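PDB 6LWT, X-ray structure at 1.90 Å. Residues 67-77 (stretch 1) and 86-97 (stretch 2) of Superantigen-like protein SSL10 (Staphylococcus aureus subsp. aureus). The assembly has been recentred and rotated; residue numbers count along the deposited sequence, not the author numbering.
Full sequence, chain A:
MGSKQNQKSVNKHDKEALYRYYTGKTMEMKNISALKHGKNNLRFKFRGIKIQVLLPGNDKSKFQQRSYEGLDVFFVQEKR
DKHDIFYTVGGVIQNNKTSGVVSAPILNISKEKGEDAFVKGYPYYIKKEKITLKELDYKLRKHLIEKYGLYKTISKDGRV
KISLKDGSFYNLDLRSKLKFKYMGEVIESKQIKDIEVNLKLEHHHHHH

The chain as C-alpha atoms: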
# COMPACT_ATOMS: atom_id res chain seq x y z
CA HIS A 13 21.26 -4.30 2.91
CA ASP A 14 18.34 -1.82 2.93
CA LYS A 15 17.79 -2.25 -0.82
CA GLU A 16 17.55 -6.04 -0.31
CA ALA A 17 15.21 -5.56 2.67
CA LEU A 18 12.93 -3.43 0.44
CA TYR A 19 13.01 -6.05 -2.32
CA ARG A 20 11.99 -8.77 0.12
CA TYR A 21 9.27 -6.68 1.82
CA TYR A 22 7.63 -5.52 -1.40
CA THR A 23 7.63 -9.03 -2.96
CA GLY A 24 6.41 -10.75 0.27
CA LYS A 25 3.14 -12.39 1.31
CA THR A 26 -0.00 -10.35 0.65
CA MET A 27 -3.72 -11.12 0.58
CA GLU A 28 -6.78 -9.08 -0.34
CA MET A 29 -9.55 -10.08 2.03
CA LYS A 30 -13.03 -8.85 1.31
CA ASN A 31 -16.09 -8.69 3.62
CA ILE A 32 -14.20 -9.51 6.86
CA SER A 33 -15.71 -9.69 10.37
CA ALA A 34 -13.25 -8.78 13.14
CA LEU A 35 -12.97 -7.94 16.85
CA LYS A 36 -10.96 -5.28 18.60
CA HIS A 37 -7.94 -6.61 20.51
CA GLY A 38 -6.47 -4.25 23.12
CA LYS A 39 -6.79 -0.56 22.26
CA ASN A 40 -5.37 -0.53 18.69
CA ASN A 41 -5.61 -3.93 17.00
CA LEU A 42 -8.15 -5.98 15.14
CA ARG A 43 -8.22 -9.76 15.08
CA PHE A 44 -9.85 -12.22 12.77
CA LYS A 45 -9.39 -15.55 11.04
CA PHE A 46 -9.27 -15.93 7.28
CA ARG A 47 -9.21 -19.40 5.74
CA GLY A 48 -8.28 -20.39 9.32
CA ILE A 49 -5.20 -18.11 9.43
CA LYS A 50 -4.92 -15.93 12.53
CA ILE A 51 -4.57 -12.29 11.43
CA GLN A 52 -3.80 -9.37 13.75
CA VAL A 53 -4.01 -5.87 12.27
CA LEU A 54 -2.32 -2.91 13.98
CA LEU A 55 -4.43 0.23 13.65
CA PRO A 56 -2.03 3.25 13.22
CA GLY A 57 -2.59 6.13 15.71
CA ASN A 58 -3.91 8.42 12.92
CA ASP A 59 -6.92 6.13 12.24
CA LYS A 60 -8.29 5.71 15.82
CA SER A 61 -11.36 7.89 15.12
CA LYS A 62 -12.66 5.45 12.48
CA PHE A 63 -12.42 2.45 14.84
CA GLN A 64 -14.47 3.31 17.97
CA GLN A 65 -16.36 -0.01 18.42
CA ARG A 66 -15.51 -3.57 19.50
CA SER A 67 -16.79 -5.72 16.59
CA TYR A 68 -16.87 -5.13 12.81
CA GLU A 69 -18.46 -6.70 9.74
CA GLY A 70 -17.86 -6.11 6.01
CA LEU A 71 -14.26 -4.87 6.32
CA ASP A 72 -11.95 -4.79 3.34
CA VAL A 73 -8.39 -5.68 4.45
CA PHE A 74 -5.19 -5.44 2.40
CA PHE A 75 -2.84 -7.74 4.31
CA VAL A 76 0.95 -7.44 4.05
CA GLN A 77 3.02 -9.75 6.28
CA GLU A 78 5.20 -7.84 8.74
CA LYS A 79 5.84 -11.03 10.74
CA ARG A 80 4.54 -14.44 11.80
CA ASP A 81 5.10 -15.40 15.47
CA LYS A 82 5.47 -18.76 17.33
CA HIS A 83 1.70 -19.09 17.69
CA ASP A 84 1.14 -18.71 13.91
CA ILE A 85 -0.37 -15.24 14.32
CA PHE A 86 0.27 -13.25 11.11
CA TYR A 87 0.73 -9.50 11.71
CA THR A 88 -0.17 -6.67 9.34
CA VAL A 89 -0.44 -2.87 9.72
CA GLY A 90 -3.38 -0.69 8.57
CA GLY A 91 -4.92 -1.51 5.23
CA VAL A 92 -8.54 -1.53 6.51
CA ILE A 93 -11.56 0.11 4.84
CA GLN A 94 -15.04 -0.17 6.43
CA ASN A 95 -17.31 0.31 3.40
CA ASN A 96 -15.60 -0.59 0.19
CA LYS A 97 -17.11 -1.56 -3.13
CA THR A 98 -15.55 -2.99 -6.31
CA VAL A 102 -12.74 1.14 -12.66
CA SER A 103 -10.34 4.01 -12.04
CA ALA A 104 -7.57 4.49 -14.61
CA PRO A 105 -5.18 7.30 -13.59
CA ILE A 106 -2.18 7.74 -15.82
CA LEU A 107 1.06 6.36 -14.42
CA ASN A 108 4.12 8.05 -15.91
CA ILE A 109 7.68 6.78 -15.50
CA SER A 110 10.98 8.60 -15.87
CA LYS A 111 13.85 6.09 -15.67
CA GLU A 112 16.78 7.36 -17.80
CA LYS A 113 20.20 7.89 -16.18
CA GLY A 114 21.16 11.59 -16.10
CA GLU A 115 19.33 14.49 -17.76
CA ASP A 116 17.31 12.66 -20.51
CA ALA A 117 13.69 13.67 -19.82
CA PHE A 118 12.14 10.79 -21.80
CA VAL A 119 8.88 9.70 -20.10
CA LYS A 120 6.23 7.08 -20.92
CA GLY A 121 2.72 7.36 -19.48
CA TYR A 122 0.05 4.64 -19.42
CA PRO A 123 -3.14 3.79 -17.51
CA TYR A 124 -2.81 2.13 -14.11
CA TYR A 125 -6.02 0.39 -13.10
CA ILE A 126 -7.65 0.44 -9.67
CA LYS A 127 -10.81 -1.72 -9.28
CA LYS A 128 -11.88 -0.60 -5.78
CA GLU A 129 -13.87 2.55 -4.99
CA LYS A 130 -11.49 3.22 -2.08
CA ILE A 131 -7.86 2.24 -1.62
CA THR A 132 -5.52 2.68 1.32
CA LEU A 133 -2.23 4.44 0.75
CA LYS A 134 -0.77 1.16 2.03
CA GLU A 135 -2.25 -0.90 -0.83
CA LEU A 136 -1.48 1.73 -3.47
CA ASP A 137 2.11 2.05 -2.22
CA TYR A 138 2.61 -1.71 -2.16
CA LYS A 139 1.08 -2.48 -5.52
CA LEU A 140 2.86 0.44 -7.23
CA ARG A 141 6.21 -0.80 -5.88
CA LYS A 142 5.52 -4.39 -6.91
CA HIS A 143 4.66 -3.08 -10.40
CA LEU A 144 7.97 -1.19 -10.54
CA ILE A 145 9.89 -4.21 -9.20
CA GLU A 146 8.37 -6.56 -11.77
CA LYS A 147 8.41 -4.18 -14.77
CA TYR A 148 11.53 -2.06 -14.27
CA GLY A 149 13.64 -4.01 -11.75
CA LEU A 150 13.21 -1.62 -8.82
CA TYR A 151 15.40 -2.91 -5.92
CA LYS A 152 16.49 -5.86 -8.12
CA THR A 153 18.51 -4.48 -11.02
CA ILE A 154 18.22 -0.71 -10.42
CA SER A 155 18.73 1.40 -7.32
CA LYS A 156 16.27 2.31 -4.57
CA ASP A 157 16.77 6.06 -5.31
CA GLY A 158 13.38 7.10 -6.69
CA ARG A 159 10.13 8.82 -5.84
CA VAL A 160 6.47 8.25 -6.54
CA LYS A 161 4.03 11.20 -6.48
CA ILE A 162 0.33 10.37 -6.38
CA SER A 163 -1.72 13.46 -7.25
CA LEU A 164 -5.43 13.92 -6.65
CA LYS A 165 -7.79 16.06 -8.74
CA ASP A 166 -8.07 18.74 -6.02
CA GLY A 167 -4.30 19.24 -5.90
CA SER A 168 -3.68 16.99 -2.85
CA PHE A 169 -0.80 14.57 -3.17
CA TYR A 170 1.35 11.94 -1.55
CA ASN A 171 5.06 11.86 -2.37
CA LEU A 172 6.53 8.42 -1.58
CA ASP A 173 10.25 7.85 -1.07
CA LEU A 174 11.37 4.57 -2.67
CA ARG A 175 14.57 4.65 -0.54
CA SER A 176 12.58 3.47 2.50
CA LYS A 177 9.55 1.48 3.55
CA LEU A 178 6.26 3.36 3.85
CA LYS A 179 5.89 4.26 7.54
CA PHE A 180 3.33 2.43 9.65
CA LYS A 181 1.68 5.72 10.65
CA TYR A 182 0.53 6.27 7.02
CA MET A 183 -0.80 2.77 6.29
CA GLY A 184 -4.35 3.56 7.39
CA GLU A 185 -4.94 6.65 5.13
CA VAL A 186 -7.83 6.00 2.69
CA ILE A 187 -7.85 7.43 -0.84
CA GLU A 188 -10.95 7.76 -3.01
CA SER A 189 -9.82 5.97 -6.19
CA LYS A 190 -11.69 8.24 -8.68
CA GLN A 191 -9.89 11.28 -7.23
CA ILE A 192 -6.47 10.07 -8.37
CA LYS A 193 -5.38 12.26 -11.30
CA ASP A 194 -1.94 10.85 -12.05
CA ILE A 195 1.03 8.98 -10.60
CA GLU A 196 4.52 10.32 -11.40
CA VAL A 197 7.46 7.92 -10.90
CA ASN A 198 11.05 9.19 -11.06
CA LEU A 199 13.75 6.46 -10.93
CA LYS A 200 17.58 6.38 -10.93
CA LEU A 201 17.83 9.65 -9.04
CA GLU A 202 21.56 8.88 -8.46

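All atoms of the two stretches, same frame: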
# COMPACT_ATOMS: atom_id res chain seq x y z
N SER A 67 -16.66 -4.71 17.65
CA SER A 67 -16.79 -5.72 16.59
C SER A 67 -17.19 -5.08 15.25
O SER A 67 -17.90 -4.07 15.22
CB SER A 67 -17.75 -6.84 17.01
OG SER A 67 -19.10 -6.53 16.77
N TYR A 68 -16.71 -5.68 14.16
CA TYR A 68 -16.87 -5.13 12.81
C TYR A 68 -17.32 -6.23 11.88
O TYR A 68 -16.97 -7.40 12.09
CB TYR A 68 -15.55 -4.54 12.30
CG TYR A 68 -15.05 -3.40 13.17
CD1 TYR A 68 -14.30 -3.66 14.32
CD2 TYR A 68 -15.35 -2.08 12.86
CE1 TYR A 68 -13.87 -2.63 15.13
CE2 TYR A 68 -14.92 -1.04 13.68
CZ TYR A 68 -14.18 -1.33 14.82
OH TYR A 68 -13.74 -0.30 15.63
N GLU A 69 -18.09 -5.84 10.86
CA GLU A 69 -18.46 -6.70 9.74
C GLU A 69 -18.20 -5.93 8.44
O GLU A 69 -18.17 -4.71 8.44
CB GLU A 69 -19.94 -7.10 9.81
CG GLU A 69 -20.33 -7.88 11.07
CD GLU A 69 -21.72 -8.51 10.97
OE1 GLU A 69 -22.64 -7.89 10.38
OE2 GLU A 69 -21.90 -9.64 11.50
N GLY A 70 -18.02 -6.68 7.36
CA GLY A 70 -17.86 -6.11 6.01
C GLY A 70 -16.61 -5.28 5.77
O GLY A 70 -16.63 -4.37 4.92
N LEU A 71 -15.53 -5.57 6.50
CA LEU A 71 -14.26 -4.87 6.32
C LEU A 71 -13.57 -5.37 5.05
O LEU A 71 -13.70 -6.54 4.65
CB LEU A 71 -13.33 -5.11 7.51
CG LEU A 71 -13.79 -4.66 8.88
CD1 LEU A 71 -12.75 -5.05 9.91
CD2 LEU A 71 -14.04 -3.17 8.92
N ASP A 72 -12.82 -4.47 4.43
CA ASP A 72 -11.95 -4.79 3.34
C ASP A 72 -10.55 -4.62 3.92
O ASP A 72 -10.24 -3.57 4.42
CB ASP A 72 -12.20 -3.80 2.21
CG ASP A 72 -11.32 -4.04 1.01
OD1 ASP A 72 -11.48 -5.11 0.41
OD2 ASP A 72 -10.50 -3.16 0.65
N VAL A 73 -9.74 -5.67 3.85
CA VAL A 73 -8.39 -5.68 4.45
C VAL A 73 -7.35 -6.03 3.38
O VAL A 73 -7.47 -7.07 2.70
CB VAL A 73 -8.29 -6.67 5.64
CG1 VAL A 73 -6.91 -6.62 6.28
CG2 VAL A 73 -9.33 -6.32 6.69
N PHE A 74 -6.36 -5.15 3.22
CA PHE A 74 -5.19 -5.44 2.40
C PHE A 74 -4.07 -5.85 3.35
O PHE A 74 -3.47 -5.01 4.04
CB PHE A 74 -4.75 -4.28 1.53
CG PHE A 74 -3.58 -4.62 0.64
CD1 PHE A 74 -3.76 -5.47 -0.44
CD2 PHE A 74 -2.32 -4.11 0.88
CE1 PHE A 74 -2.69 -5.80 -1.28
CE2 PHE A 74 -1.24 -4.44 0.06
CZ PHE A 74 -1.43 -5.28 -1.02
N PHE A 75 -3.82 -7.15 3.39
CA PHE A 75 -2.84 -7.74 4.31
C PHE A 75 -1.46 -7.75 3.66
O PHE A 75 -1.32 -8.17 2.51
CB PHE A 75 -3.28 -9.17 4.65
CG PHE A 75 -2.23 -10.01 5.31
CD1 PHE A 75 -1.31 -10.75 4.55
CD2 PHE A 75 -2.16 -10.08 6.70
CE1 PHE A 75 -0.34 -11.52 5.18
CE2 PHE A 75 -1.20 -10.86 7.32
CZ PHE A 75 -0.28 -11.57 6.57
N VAL A 76 -0.45 -7.27 4.40
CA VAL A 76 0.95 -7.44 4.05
C VAL A 76 1.66 -8.01 5.28
O VAL A 76 1.59 -7.43 6.36
CB VAL A 76 1.60 -6.10 3.62
CG1 VAL A 76 3.10 -6.26 3.38
CG2 VAL A 76 0.90 -5.57 2.37
N GLN A 77 2.34 -9.13 5.13
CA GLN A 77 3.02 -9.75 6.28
C GLN A 77 4.18 -8.91 6.80
O GLN A 77 5.15 -8.68 6.09
CB GLN A 77 3.51 -11.16 5.94
CG GLN A 77 3.99 -11.89 7.20
CD GLN A 77 4.29 -13.36 7.00
OE1 GLN A 77 5.34 -13.84 7.44
NE2 GLN A 77 3.39 -14.08 6.38
N PHE A 86 -0.33 -14.00 12.23
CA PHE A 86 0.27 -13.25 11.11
C PHE A 86 -0.09 -11.78 11.32
O PHE A 86 -1.26 -11.46 11.45
CB PHE A 86 -0.29 -13.78 9.80
CG PHE A 86 0.18 -15.16 9.44
CD1 PHE A 86 -0.38 -16.28 10.04
CD2 PHE A 86 1.22 -15.34 8.53
CE1 PHE A 86 0.06 -17.56 9.72
CE2 PHE A 86 1.66 -16.61 8.20
CZ PHE A 86 1.08 -17.72 8.80
N TYR A 87 0.93 -10.91 11.36
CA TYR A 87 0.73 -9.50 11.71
C TYR A 87 0.79 -8.61 10.48
O TYR A 87 1.68 -8.77 9.63
CB TYR A 87 1.78 -9.02 12.72
CG TYR A 87 1.69 -9.73 14.03
CD1 TYR A 87 2.23 -11.01 14.19
CD2 TYR A 87 1.03 -9.16 15.11
CE1 TYR A 87 2.13 -11.68 15.39
CE2 TYR A 87 0.93 -9.83 16.33
CZ TYR A 87 1.48 -11.09 16.46
OH TYR A 87 1.36 -11.75 17.68
N THR A 88 -0.12 -7.65 10.43
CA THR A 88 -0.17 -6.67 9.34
C THR A 88 -0.48 -5.30 9.96
O THR A 88 -0.93 -5.22 11.12
CB THR A 88 -1.19 -7.11 8.25
OG1 THR A 88 -1.16 -6.22 7.12
CG2 THR A 88 -2.59 -7.21 8.82
N VAL A 89 -0.24 -4.23 9.21
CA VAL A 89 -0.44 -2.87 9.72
C VAL A 89 -1.39 -2.12 8.77
O VAL A 89 -1.14 -2.05 7.58
CB VAL A 89 0.89 -2.11 9.84
CG1 VAL A 89 0.66 -0.68 10.34
CG2 VAL A 89 1.89 -2.83 10.76
N GLY A 90 -2.43 -1.52 9.33
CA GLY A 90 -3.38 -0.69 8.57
C GLY A 90 -4.11 -1.47 7.50
O GLY A 90 -4.41 -2.64 7.66
N GLY A 91 -4.37 -0.82 6.38
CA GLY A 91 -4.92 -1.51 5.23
C GLY A 91 -6.40 -1.85 5.34
O GLY A 91 -6.85 -2.68 4.59
N VAL A 92 -7.14 -1.21 6.24
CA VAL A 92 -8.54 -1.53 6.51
C VAL A 92 -9.46 -0.42 6.03
O VAL A 92 -9.25 0.74 6.38
CB VAL A 92 -8.81 -1.72 8.02
CG1 VAL A 92 -10.25 -2.15 8.27
CG2 VAL A 92 -7.85 -2.75 8.62
N ILE A 93 -10.48 -0.79 5.27
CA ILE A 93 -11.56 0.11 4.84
C ILE A 93 -12.92 -0.49 5.24
O ILE A 93 -13.21 -1.66 4.95
CB ILE A 93 -11.55 0.32 3.31
CG1 ILE A 93 -10.25 1.00 2.87
CG2 ILE A 93 -12.77 1.16 2.89
CD1 ILE A 93 -9.96 0.88 1.38
N GLN A 94 -13.76 0.32 5.89
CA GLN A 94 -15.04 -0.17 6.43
C GLN A 94 -16.13 -0.37 5.38
O GLN A 94 -16.87 -1.34 5.47
CB GLN A 94 -15.52 0.71 7.58
CG GLN A 94 -14.60 0.56 8.79
CD GLN A 94 -14.91 1.50 9.94
OE1 GLN A 94 -14.09 2.34 10.31
NE2 GLN A 94 -16.08 1.34 10.55
N ASN A 95 -16.25 0.52 4.41
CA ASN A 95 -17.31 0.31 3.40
C ASN A 95 -16.76 0.47 2.02
O ASN A 95 -16.85 1.55 1.42
CB ASN A 95 -18.50 1.25 3.64
CG ASN A 95 -19.35 0.80 4.81
OD1 ASN A 95 -19.80 -0.35 4.86
ND2 ASN A 95 -19.56 1.69 5.77
N ASN A 96 -16.17 -0.60 1.52
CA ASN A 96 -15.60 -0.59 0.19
C ASN A 96 -16.47 -1.37 -0.78
O ASN A 96 -17.26 -2.23 -0.39
CB ASN A 96 -14.16 -1.11 0.21
CG ASN A 96 -13.27 -0.40 -0.81
OD1 ASN A 96 -13.74 0.39 -1.64
ND2 ASN A 96 -11.98 -0.71 -0.78
N LYS A 97 -16.29 -1.05 -2.05
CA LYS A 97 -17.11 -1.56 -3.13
C LYS A 97 -16.16 -1.76 -4.29
O LYS A 97 -15.19 -0.99 -4.42
CB LYS A 97 -18.16 -0.48 -3.40
CG LYS A 97 -18.98 -0.55 -4.67
CD LYS A 97 -20.05 0.52 -4.57
CE LYS A 97 -20.84 0.72 -5.86
NZ LYS A 97 -21.31 2.14 -5.95
O HOH W 1 -8.45 -2.09 2.26
O HOH W 2 -3.37 -5.01 6.64
O HOH W 3 1.57 -4.87 7.05

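The apolar part of the contact lies in two patches. In the first, Leu71 (chi1 m, chi2 t) brings CD2 to 4.0 Å from Val92 CG1, and Val73 CG2 lies 4.3 Å from Val92 CG2. Val73 and Val92, both t, form a non-hydrogen-bonded antiparallel pair with CA atoms 4.6 Å apart, so their side chains share one face of the sheet. In the second patch, the CA-to-CB bond of Phe75 points sideways, yet its t rotamer carries the ring nearer: CZ is 3.9 Å from Phe86 CB and CD2 3.5 Å from Thr88 CB. Leu71, Val73, Phe75 and Val92 are buried and have no polar side-chain atoms to satisfy; Thr88 gives CB to the apolar contact and OG1 to hydrogen bonds.

Backbone pairing links the strands beside the first patch. Asp72 N donates to Ile93 O and Ile93 N to Asp72 O, both at 2.9 Å with angles of 166° and 170°, the reciprocal pattern of an antiparallel pair. Phe74 N continues it to Gly91 O (2.9 Å, 170°). Gly91 has phi 75°, which favours glycine, and an ideal CB would lie 2.5 Å from Phe74 O, a clash, so this loop residue's backbone can sit against Phe74 unobstructed.

Beyond this point the pairing changes character. The strands through Phe75 and Thr88 run 117° apart, and a side chain substitutes for a backbone acceptor: Val76 N donates to Thr88 OG1 (3.0 Å, 166°). Water 2 bridges the stretches, donating to Phe74 O (2.6 Å) and Gly90 O (2.8 Å) and accepting from Thr88 OG1 (2.6 Å). Water 3 joins Val76 O (2.7 Å) to Val89 N (2.9 Å).

At the polar edge, Asn96 ND2 donates to Asp72 OD2 (3.2 Å, 156°), giving the buried carboxylate a neutral partner. At the other end, extended Gln77 (chi1 and chi2 t) places NE2 3.3 Å from Phe86 CD2, at the ring edge. The stretches together bury 753 Å².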